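Local atomic coordinates of alternansucrase (Leuconostoc mesenteroides, PDB entry 6HVG), a protein that belongs to glycosyl hydrolase family 70, combining a TIM-barrel-clan domain that carries a calcium ion with repeats of the choline-binding, cell-wall-binding type. Residues L578-D583 with N1249-L1254; Q590-N595 with D1114-G1119. All coordinates share one frame; numbering follows the deposited sequence.

Overall arrangement
Four segments follow one another along the chain as 578-583, 590-595, 1114-1119 and 1249-1254, so both segments of contact 2 fall between those of contact 1. All four lie in the glycosyl hydrolase family 70 region. Contact 1 pairs strand 580-582 with strand 1248-1252 in an antiparallel sheet and supplies one of the protein ligands of the calcium ion, D581. Contact 2 sets helix 587-601, the next element after strand 580-582, against a loop between helices 1102-1105 and 1135-1147. Their centres are about 18 Å apart, yet they meet where I582 CG2 packs 3.8 Å from Q593 NE2. Each contact thus joins an early part of the region to a part more than 500 residues later.

Contact 1 (L578-D583 with N1249-L1254); sequences LANDID and NGTNIL. With CA (calcium ion), chain C.
The side-chain nitrogen ND2 of N1249 is gripped twice: it donates to D581 OD2 at 2.7 Å, and to water 3 at 2.9 Å. The first bond is fairly straight (151° at the hydrogen) and meets OD2 nearly along its C-O axis, with the carboxylate and amide planes only 30° apart. With CG anti to the backbone N (chi1 -176°), the D581 carboxylate is placed between the metal and N1249, and the turn about CB-CG gives OD1 to the calcium ion and OD2 to the amide. E575 O, N625 O, D1159 OD1 and water 2 also bind the calcium ion, and water 2 donates to I582 O at 2.7 Å. Water 3 in turn donates to D583 OD1, a carboxylate oxygen also bonded to S585 OG.

Backbone bonds fix the register of the two antiparallel strands. D581 N donates to G1250 O at 3.1 Å, while D581 O accepts from N1249 N at 2.8 Å; with N1249 in a helical conformation, two residues face D581, which fits a classic beta bulge. Further along, N1252 N donates to A579 O at 3.2 Å. Beside this, water 1 links N580 OD1 to T1251 OG1.

The calcium ion would be expected to polarise the D581 carboxylate, and the N1249 N-H placed on its second oxygen should further stabilise negative charge there.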
loop_
_atom_site.group_PDB
_atom_site.type_symbol
_atom_site.label_atom_id
_atom_site.label_comp_id
_atom_site.label_asym_id
_atom_site.label_seq_id
_atom_site.Cartn_x
_atom_site.Cartn_y
_atom_site.Cartn_z
ATOM N N LEU A 578 6.700 3.850 6.418
ATOM C CA LEU A 578 6.877 5.007 5.528
ATOM C C LEU A 578 8.181 5.683 5.807
ATOM O O LEU A 578 8.670 5.687 6.942
ATOM C CB LEU A 578 5.742 6.031 5.710
ATOM C CG LEU A 578 4.365 5.660 5.137
ATOM C CD1 LEU A 578 3.232 6.402 5.831
ATOM C CD2 LEU A 578 4.292 5.966 3.652
ATOM N N ALA A 579 8.726 6.286 4.762
ATOM C CA ALA A 579 9.860 7.200 4.845
ATOM C C ALA A 579 11.062 6.587 5.535
ATOM O O ALA A 579 11.418 5.428 5.248
ATOM C CB ALA A 579 9.459 8.524 5.490
ATOM N N ASN A 580 11.734 7.360 6.390
ATOM C CA ASN A 580 12.888 6.866 7.101
ATOM C C ASN A 580 12.444 6.266 8.393
ATOM O O ASN A 580 11.963 6.975 9.253
ATOM C CB ASN A 580 13.852 7.993 7.404
ATOM C CG ASN A 580 14.485 8.562 6.162
ATOM O OD1 ASN A 580 15.449 7.996 5.621
ATOM N ND2 ASN A 580 13.964 9.662 5.708
ATOM N N ASP A 581 12.602 4.958 8.545
ATOM C CA ASP A 581 12.110 4.268 9.733
ATOM C C ASP A 581 13.128 4.435 10.871
ATOM O O ASP A 581 14.268 4.039 10.754
ATOM C CB ASP A 581 11.840 2.796 9.413
ATOM C CG ASP A 581 11.255 2.058 10.538
ATOM O OD1 ASP A 581 10.030 2.151 10.771
ATOM O OD2 ASP A 581 12.028 1.316 11.185
ATOM N N ILE A 582 12.686 5.048 11.957
ATOM C CA ILE A 582 13.497 5.290 13.136
ATOM C C ILE A 582 13.724 3.997 13.943
ATOM O O ILE A 582 12.803 3.213 14.151
ATOM C CB ILE A 582 12.833 6.372 14.016
ATOM C CG1 ILE A 582 12.901 7.715 13.279
ATOM C CG2 ILE A 582 13.497 6.455 15.390
ATOM C CD1 ILE A 582 12.005 8.786 13.863
ATOM N N ASP A 583 14.966 3.788 14.378
ATOM C CA ASP A 583 15.328 2.625 15.182
ATOM C C ASP A 583 14.951 2.850 16.648
ATOM O O ASP A 583 15.791 3.246 17.473
ATOM C CB ASP A 583 16.817 2.346 15.044
ATOM C CG ASP A 583 17.282 1.154 15.862
ATOM O OD1 ASP A 583 16.435 0.340 16.308
ATOM O OD2 ASP A 583 18.521 1.051 16.057
ATOM N N ASN A 1249 16.454 2.382 10.958
ATOM C CA ASN A 1249 16.357 1.018 10.477
ATOM C C ASN A 1249 16.459 0.950 8.973
ATOM O O ASN A 1249 16.975 -0.023 8.424
ATOM C CB ASN A 1249 15.032 0.400 10.897
ATOM C CG ASN A 1249 14.951 0.143 12.391
ATOM O OD1 ASN A 1249 15.964 -0.050 13.056
ATOM N ND2 ASN A 1249 13.735 0.160 12.927
ATOM N N GLY A 1250 15.967 1.967 8.288
ATOM C CA GLY A 1250 16.024 1.954 6.840
ATOM C C GLY A 1250 15.245 3.066 6.198
ATOM O O GLY A 1250 15.023 4.115 6.812
ATOM N N THR A 1251 14.869 2.846 4.943
ATOM C CA THR A 1251 14.208 3.851 4.134
ATOM C C THR A 1251 13.349 3.163 3.077
ATOM O O THR A 1251 13.558 2.011 2.749
ATOM C CB THR A 1251 15.223 4.774 3.419
ATOM O OG1 THR A 1251 14.524 5.653 2.528
ATOM C CG2 THR A 1251 16.217 3.974 2.607
ATOM N N ASN A 1252 12.373 3.892 2.558
ATOM C CA ASN A 1252 11.727 3.492 1.333
ATOM C C ASN A 1252 12.752 3.653 0.208
ATOM O O ASN A 1252 13.631 4.511 0.281
ATOM C CB ASN A 1252 10.490 4.350 1.057
ATOM C CG ASN A 1252 10.820 5.818 0.931
ATOM O OD1 ASN A 1252 11.425 6.411 1.831
ATOM N ND2 ASN A 1252 10.430 6.417 -0.180
ATOM N N ILE A 1253 12.657 2.815 -0.818
ATOM C CA ILE A 1253 13.604 2.852 -1.913
ATOM C C ILE A 1253 13.637 4.237 -2.564
ATOM O O ILE A 1253 12.593 4.833 -2.803
ATOM C CB ILE A 1253 13.319 1.771 -2.974
ATOM C CG1 ILE A 1253 11.930 1.915 -3.576
ATOM C CG2 ILE A 1253 13.523 0.395 -2.395
ATOM C CD1 ILE A 1253 11.615 0.891 -4.642
ATOM N N LEU A 1254 14.842 4.734 -2.837
ATOM C CA LEU A 1254 15.033 6.099 -3.325
ATOM C C LEU A 1254 15.292 6.226 -4.820
ATOM O O LEU A 1254 15.606 7.327 -5.291
ATOM C CB LEU A 1254 16.178 6.779 -2.556
ATOM C CG LEU A 1254 15.993 6.871 -1.036
ATOM C CD1 LEU A 1254 17.052 7.757 -0.419
ATOM C CD2 LEU A 1254 14.636 7.424 -0.669
HETATM CA CA CA C . 9.285 1.214 12.238
HETATM O O HOH W 1 16.538 8.107 3.119
HETATM O O HOH W 2 10.136 2.871 13.704
HETATM O O HOH W 3 14.028 -0.916 15.604
#

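Contact 2 (Q590-N595 with D1114-G1119); sequences QAEQLN and DRYDLG
E592 reaches from helix 587-601 to R1115 and Y1116, in a loop where D1114 OD1 accepts from Y1116 N, an Asx turn; both parts belong to the family 70 region. From CB the E592 chain sets out with CG anti to the backbone N (chi1 172°), which puts CG 3.3 Å from R1115 NH2; the bend at chi2 then turns CD toward Y1116, 3.5 Å from its OH. Of the two tip oxygens, OE2 takes two donors across the contact: R1115 NH2 on its anti side at 2.9 Å, as a salt bridge, and Y1116 OH on its syn side at 2.6 Å. Outside the contact, OE1 accepts from G1209 N and OE2 from Q1204 NE2.

The guanidinium presents its edge, with OE2 close to its plane, and its other terminal nitrogen, NH1, donates to Q593 OE1 at 2.6 Å. That donor sits above the Q593 carbonyl plane, the amide and guanidinium planes being 60° apart. W596 adds a cation-pi contact with R1115. Across the contact the two terminal nitrogens of R1115 thus meet a carboxylate and an amide oxygen, which would be expected to stabilise its buried charge.

N595, whose OD1 accepts from F1211 N, completes the group: its ND2 points a long but nearly straight bond at Y1116 OH, 3.3 Å away with 170° at the hydrogen.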
loop_
_atom_site.group_PDB
_atom_site.type_symbol
_atom_site.label_atom_id
_atom_site.label_comp_id
_atom_site.label_asym_id
_atom_site.label_seq_id
_atom_site.Cartn_x
_atom_site.Cartn_y
_atom_site.Cartn_z
ATOM N N GLN A 590 15.377 5.678 22.218
ATOM C CA GLN A 590 14.290 5.582 23.178
ATOM C C GLN A 590 14.275 6.768 24.139
ATOM O O GLN A 590 13.212 7.324 24.426
ATOM C CB GLN A 590 14.365 4.270 23.957
ATOM C CG GLN A 590 14.044 3.051 23.111
ATOM C CD GLN A 590 14.091 1.750 23.894
ATOM O OE1 GLN A 590 14.510 1.726 25.050
ATOM N NE2 GLN A 590 13.670 0.648 23.253
ATOM N N ALA A 591 15.447 7.162 24.619
ATOM C CA ALA A 591 15.578 8.343 25.488
ATOM C C ALA A 591 15.108 9.596 24.754
ATOM O O ALA A 591 14.433 10.445 25.343
ATOM C CB ALA A 591 17.028 8.535 25.954
ATOM N N GLU A 592 15.475 9.718 23.479
ATOM C CA GLU A 592 15.099 10.888 22.689
ATOM C C GLU A 592 13.574 10.954 22.485
ATOM O O GLU A 592 12.985 12.026 22.491
ATOM C CB GLU A 592 15.835 10.873 21.357
ATOM C CG GLU A 592 15.386 11.939 20.381
ATOM C CD GLU A 592 15.287 13.314 21.003
ATOM O OE1 GLU A 592 16.045 13.610 21.944
ATOM O OE2 GLU A 592 14.476 14.105 20.495
ATOM N N GLN A 593 12.940 9.796 22.338
ATOM C CA GLN A 593 11.493 9.746 22.197
ATOM C C GLN A 593 10.819 10.219 23.496
ATOM O O GLN A 593 9.760 10.825 23.458
ATOM C CB GLN A 593 11.010 8.343 21.853
ATOM C CG GLN A 593 11.532 7.742 20.577
ATOM C CD GLN A 593 10.978 8.371 19.338
ATOM O OE1 GLN A 593 10.296 9.393 19.347
ATOM N NE2 GLN A 593 11.265 7.735 18.251
ATOM N N LEU A 594 11.426 9.909 24.638
ATOM C CA LEU A 594 10.927 10.402 25.918
ATOM C C LEU A 594 11.106 11.909 26.041
ATOM O O LEU A 594 10.252 12.592 26.593
ATOM C CB LEU A 594 11.658 9.702 27.075
ATOM C CG LEU A 594 11.272 10.120 28.496
ATOM C CD1 LEU A 594 9.793 9.819 28.735
ATOM C CD2 LEU A 594 12.176 9.415 29.498
ATOM N N ASN A 595 12.244 12.420 25.560
ATOM C CA ASN A 595 12.499 13.867 25.547
ATOM C C ASN A 595 11.409 14.578 24.757
ATOM O O ASN A 595 10.845 15.566 25.226
ATOM C CB ASN A 595 13.871 14.180 24.936
ATOM C CG ASN A 595 14.392 15.568 25.307
ATOM O OD1 ASN A 595 14.795 15.800 26.451
ATOM N ND2 ASN A 595 14.387 16.493 24.349
ATOM N N ASP A 1114 11.025 18.176 10.968
ATOM C CA ASP A 1114 11.442 18.617 12.299
ATOM C C ASP A 1114 10.374 18.254 13.322
ATOM O O ASP A 1114 9.245 18.750 13.272
ATOM C CB ASP A 1114 11.649 20.125 12.276
ATOM C CG ASP A 1114 12.404 20.648 13.483
ATOM O OD1 ASP A 1114 12.504 19.936 14.505
ATOM O OD2 ASP A 1114 12.934 21.765 13.394
ATOM N N ARG A 1115 10.716 17.370 14.250
ATOM C CA ARG A 1115 9.714 16.874 15.207
ATOM C C ARG A 1115 9.298 17.938 16.226
ATOM O O ARG A 1115 8.220 17.836 16.816
ATOM C CB ARG A 1115 10.233 15.667 15.957
ATOM C CG ARG A 1115 10.803 14.597 15.057
ATOM C CD ARG A 1115 10.923 13.261 15.741
ATOM N NE ARG A 1115 11.715 13.368 16.936
ATOM C CZ ARG A 1115 11.789 12.412 17.843
ATOM N NH1 ARG A 1115 11.138 11.267 17.674
ATOM N NH2 ARG A 1115 12.532 12.606 18.920
ATOM N N TYR A 1116 10.146 18.941 16.451
ATOM C CA TYR A 1116 9.899 19.923 17.480
ATOM C C TYR A 1116 9.349 21.254 16.958
ATOM O O TYR A 1116 8.985 22.118 17.763
ATOM C CB TYR A 1116 11.176 20.182 18.250
ATOM C CG TYR A 1116 11.624 19.029 19.103
ATOM C CD1 TYR A 1116 12.361 17.996 18.562
ATOM C CD2 TYR A 1116 11.353 19.003 20.466
ATOM C CE1 TYR A 1116 12.794 16.941 19.339
ATOM C CE2 TYR A 1116 11.787 17.959 21.260
ATOM C CZ TYR A 1116 12.508 16.928 20.686
ATOM O OH TYR A 1116 12.924 15.885 21.476
ATOM N N ASP A 1117 9.304 21.437 15.638
ATOM C CA ASP A 1117 8.733 22.648 15.039
ATOM C C ASP A 1117 7.230 22.464 14.882
ATOM O O ASP A 1117 6.764 21.766 13.974
ATOM C CB ASP A 1117 9.371 22.909 13.681
ATOM C CG ASP A 1117 8.988 24.243 13.086
ATOM O OD1 ASP A 1117 8.030 24.856 13.556
ATOM O OD2 ASP A 1117 9.634 24.680 12.114
ATOM N N LEU A 1118 6.463 23.110 15.763
ATOM C CA LEU A 1118 4.997 23.040 15.738
ATOM C C LEU A 1118 4.338 24.338 15.203
ATOM O O LEU A 1118 3.154 24.595 15.438
ATOM C CB LEU A 1118 4.489 22.710 17.137
ATOM C CG LEU A 1118 4.637 21.220 17.538
ATOM C CD1 LEU A 1118 6.043 20.880 18.001
ATOM C CD2 LEU A 1118 3.634 20.827 18.613
ATOM N N GLY A 1119 5.105 25.121 14.450
ATOM C CA GLY A 1119 4.588 26.315 13.800
ATOM C C GLY A 1119 5.322 27.602 14.158
ATOM O O GLY A 1119 4.754 28.683 14.034
#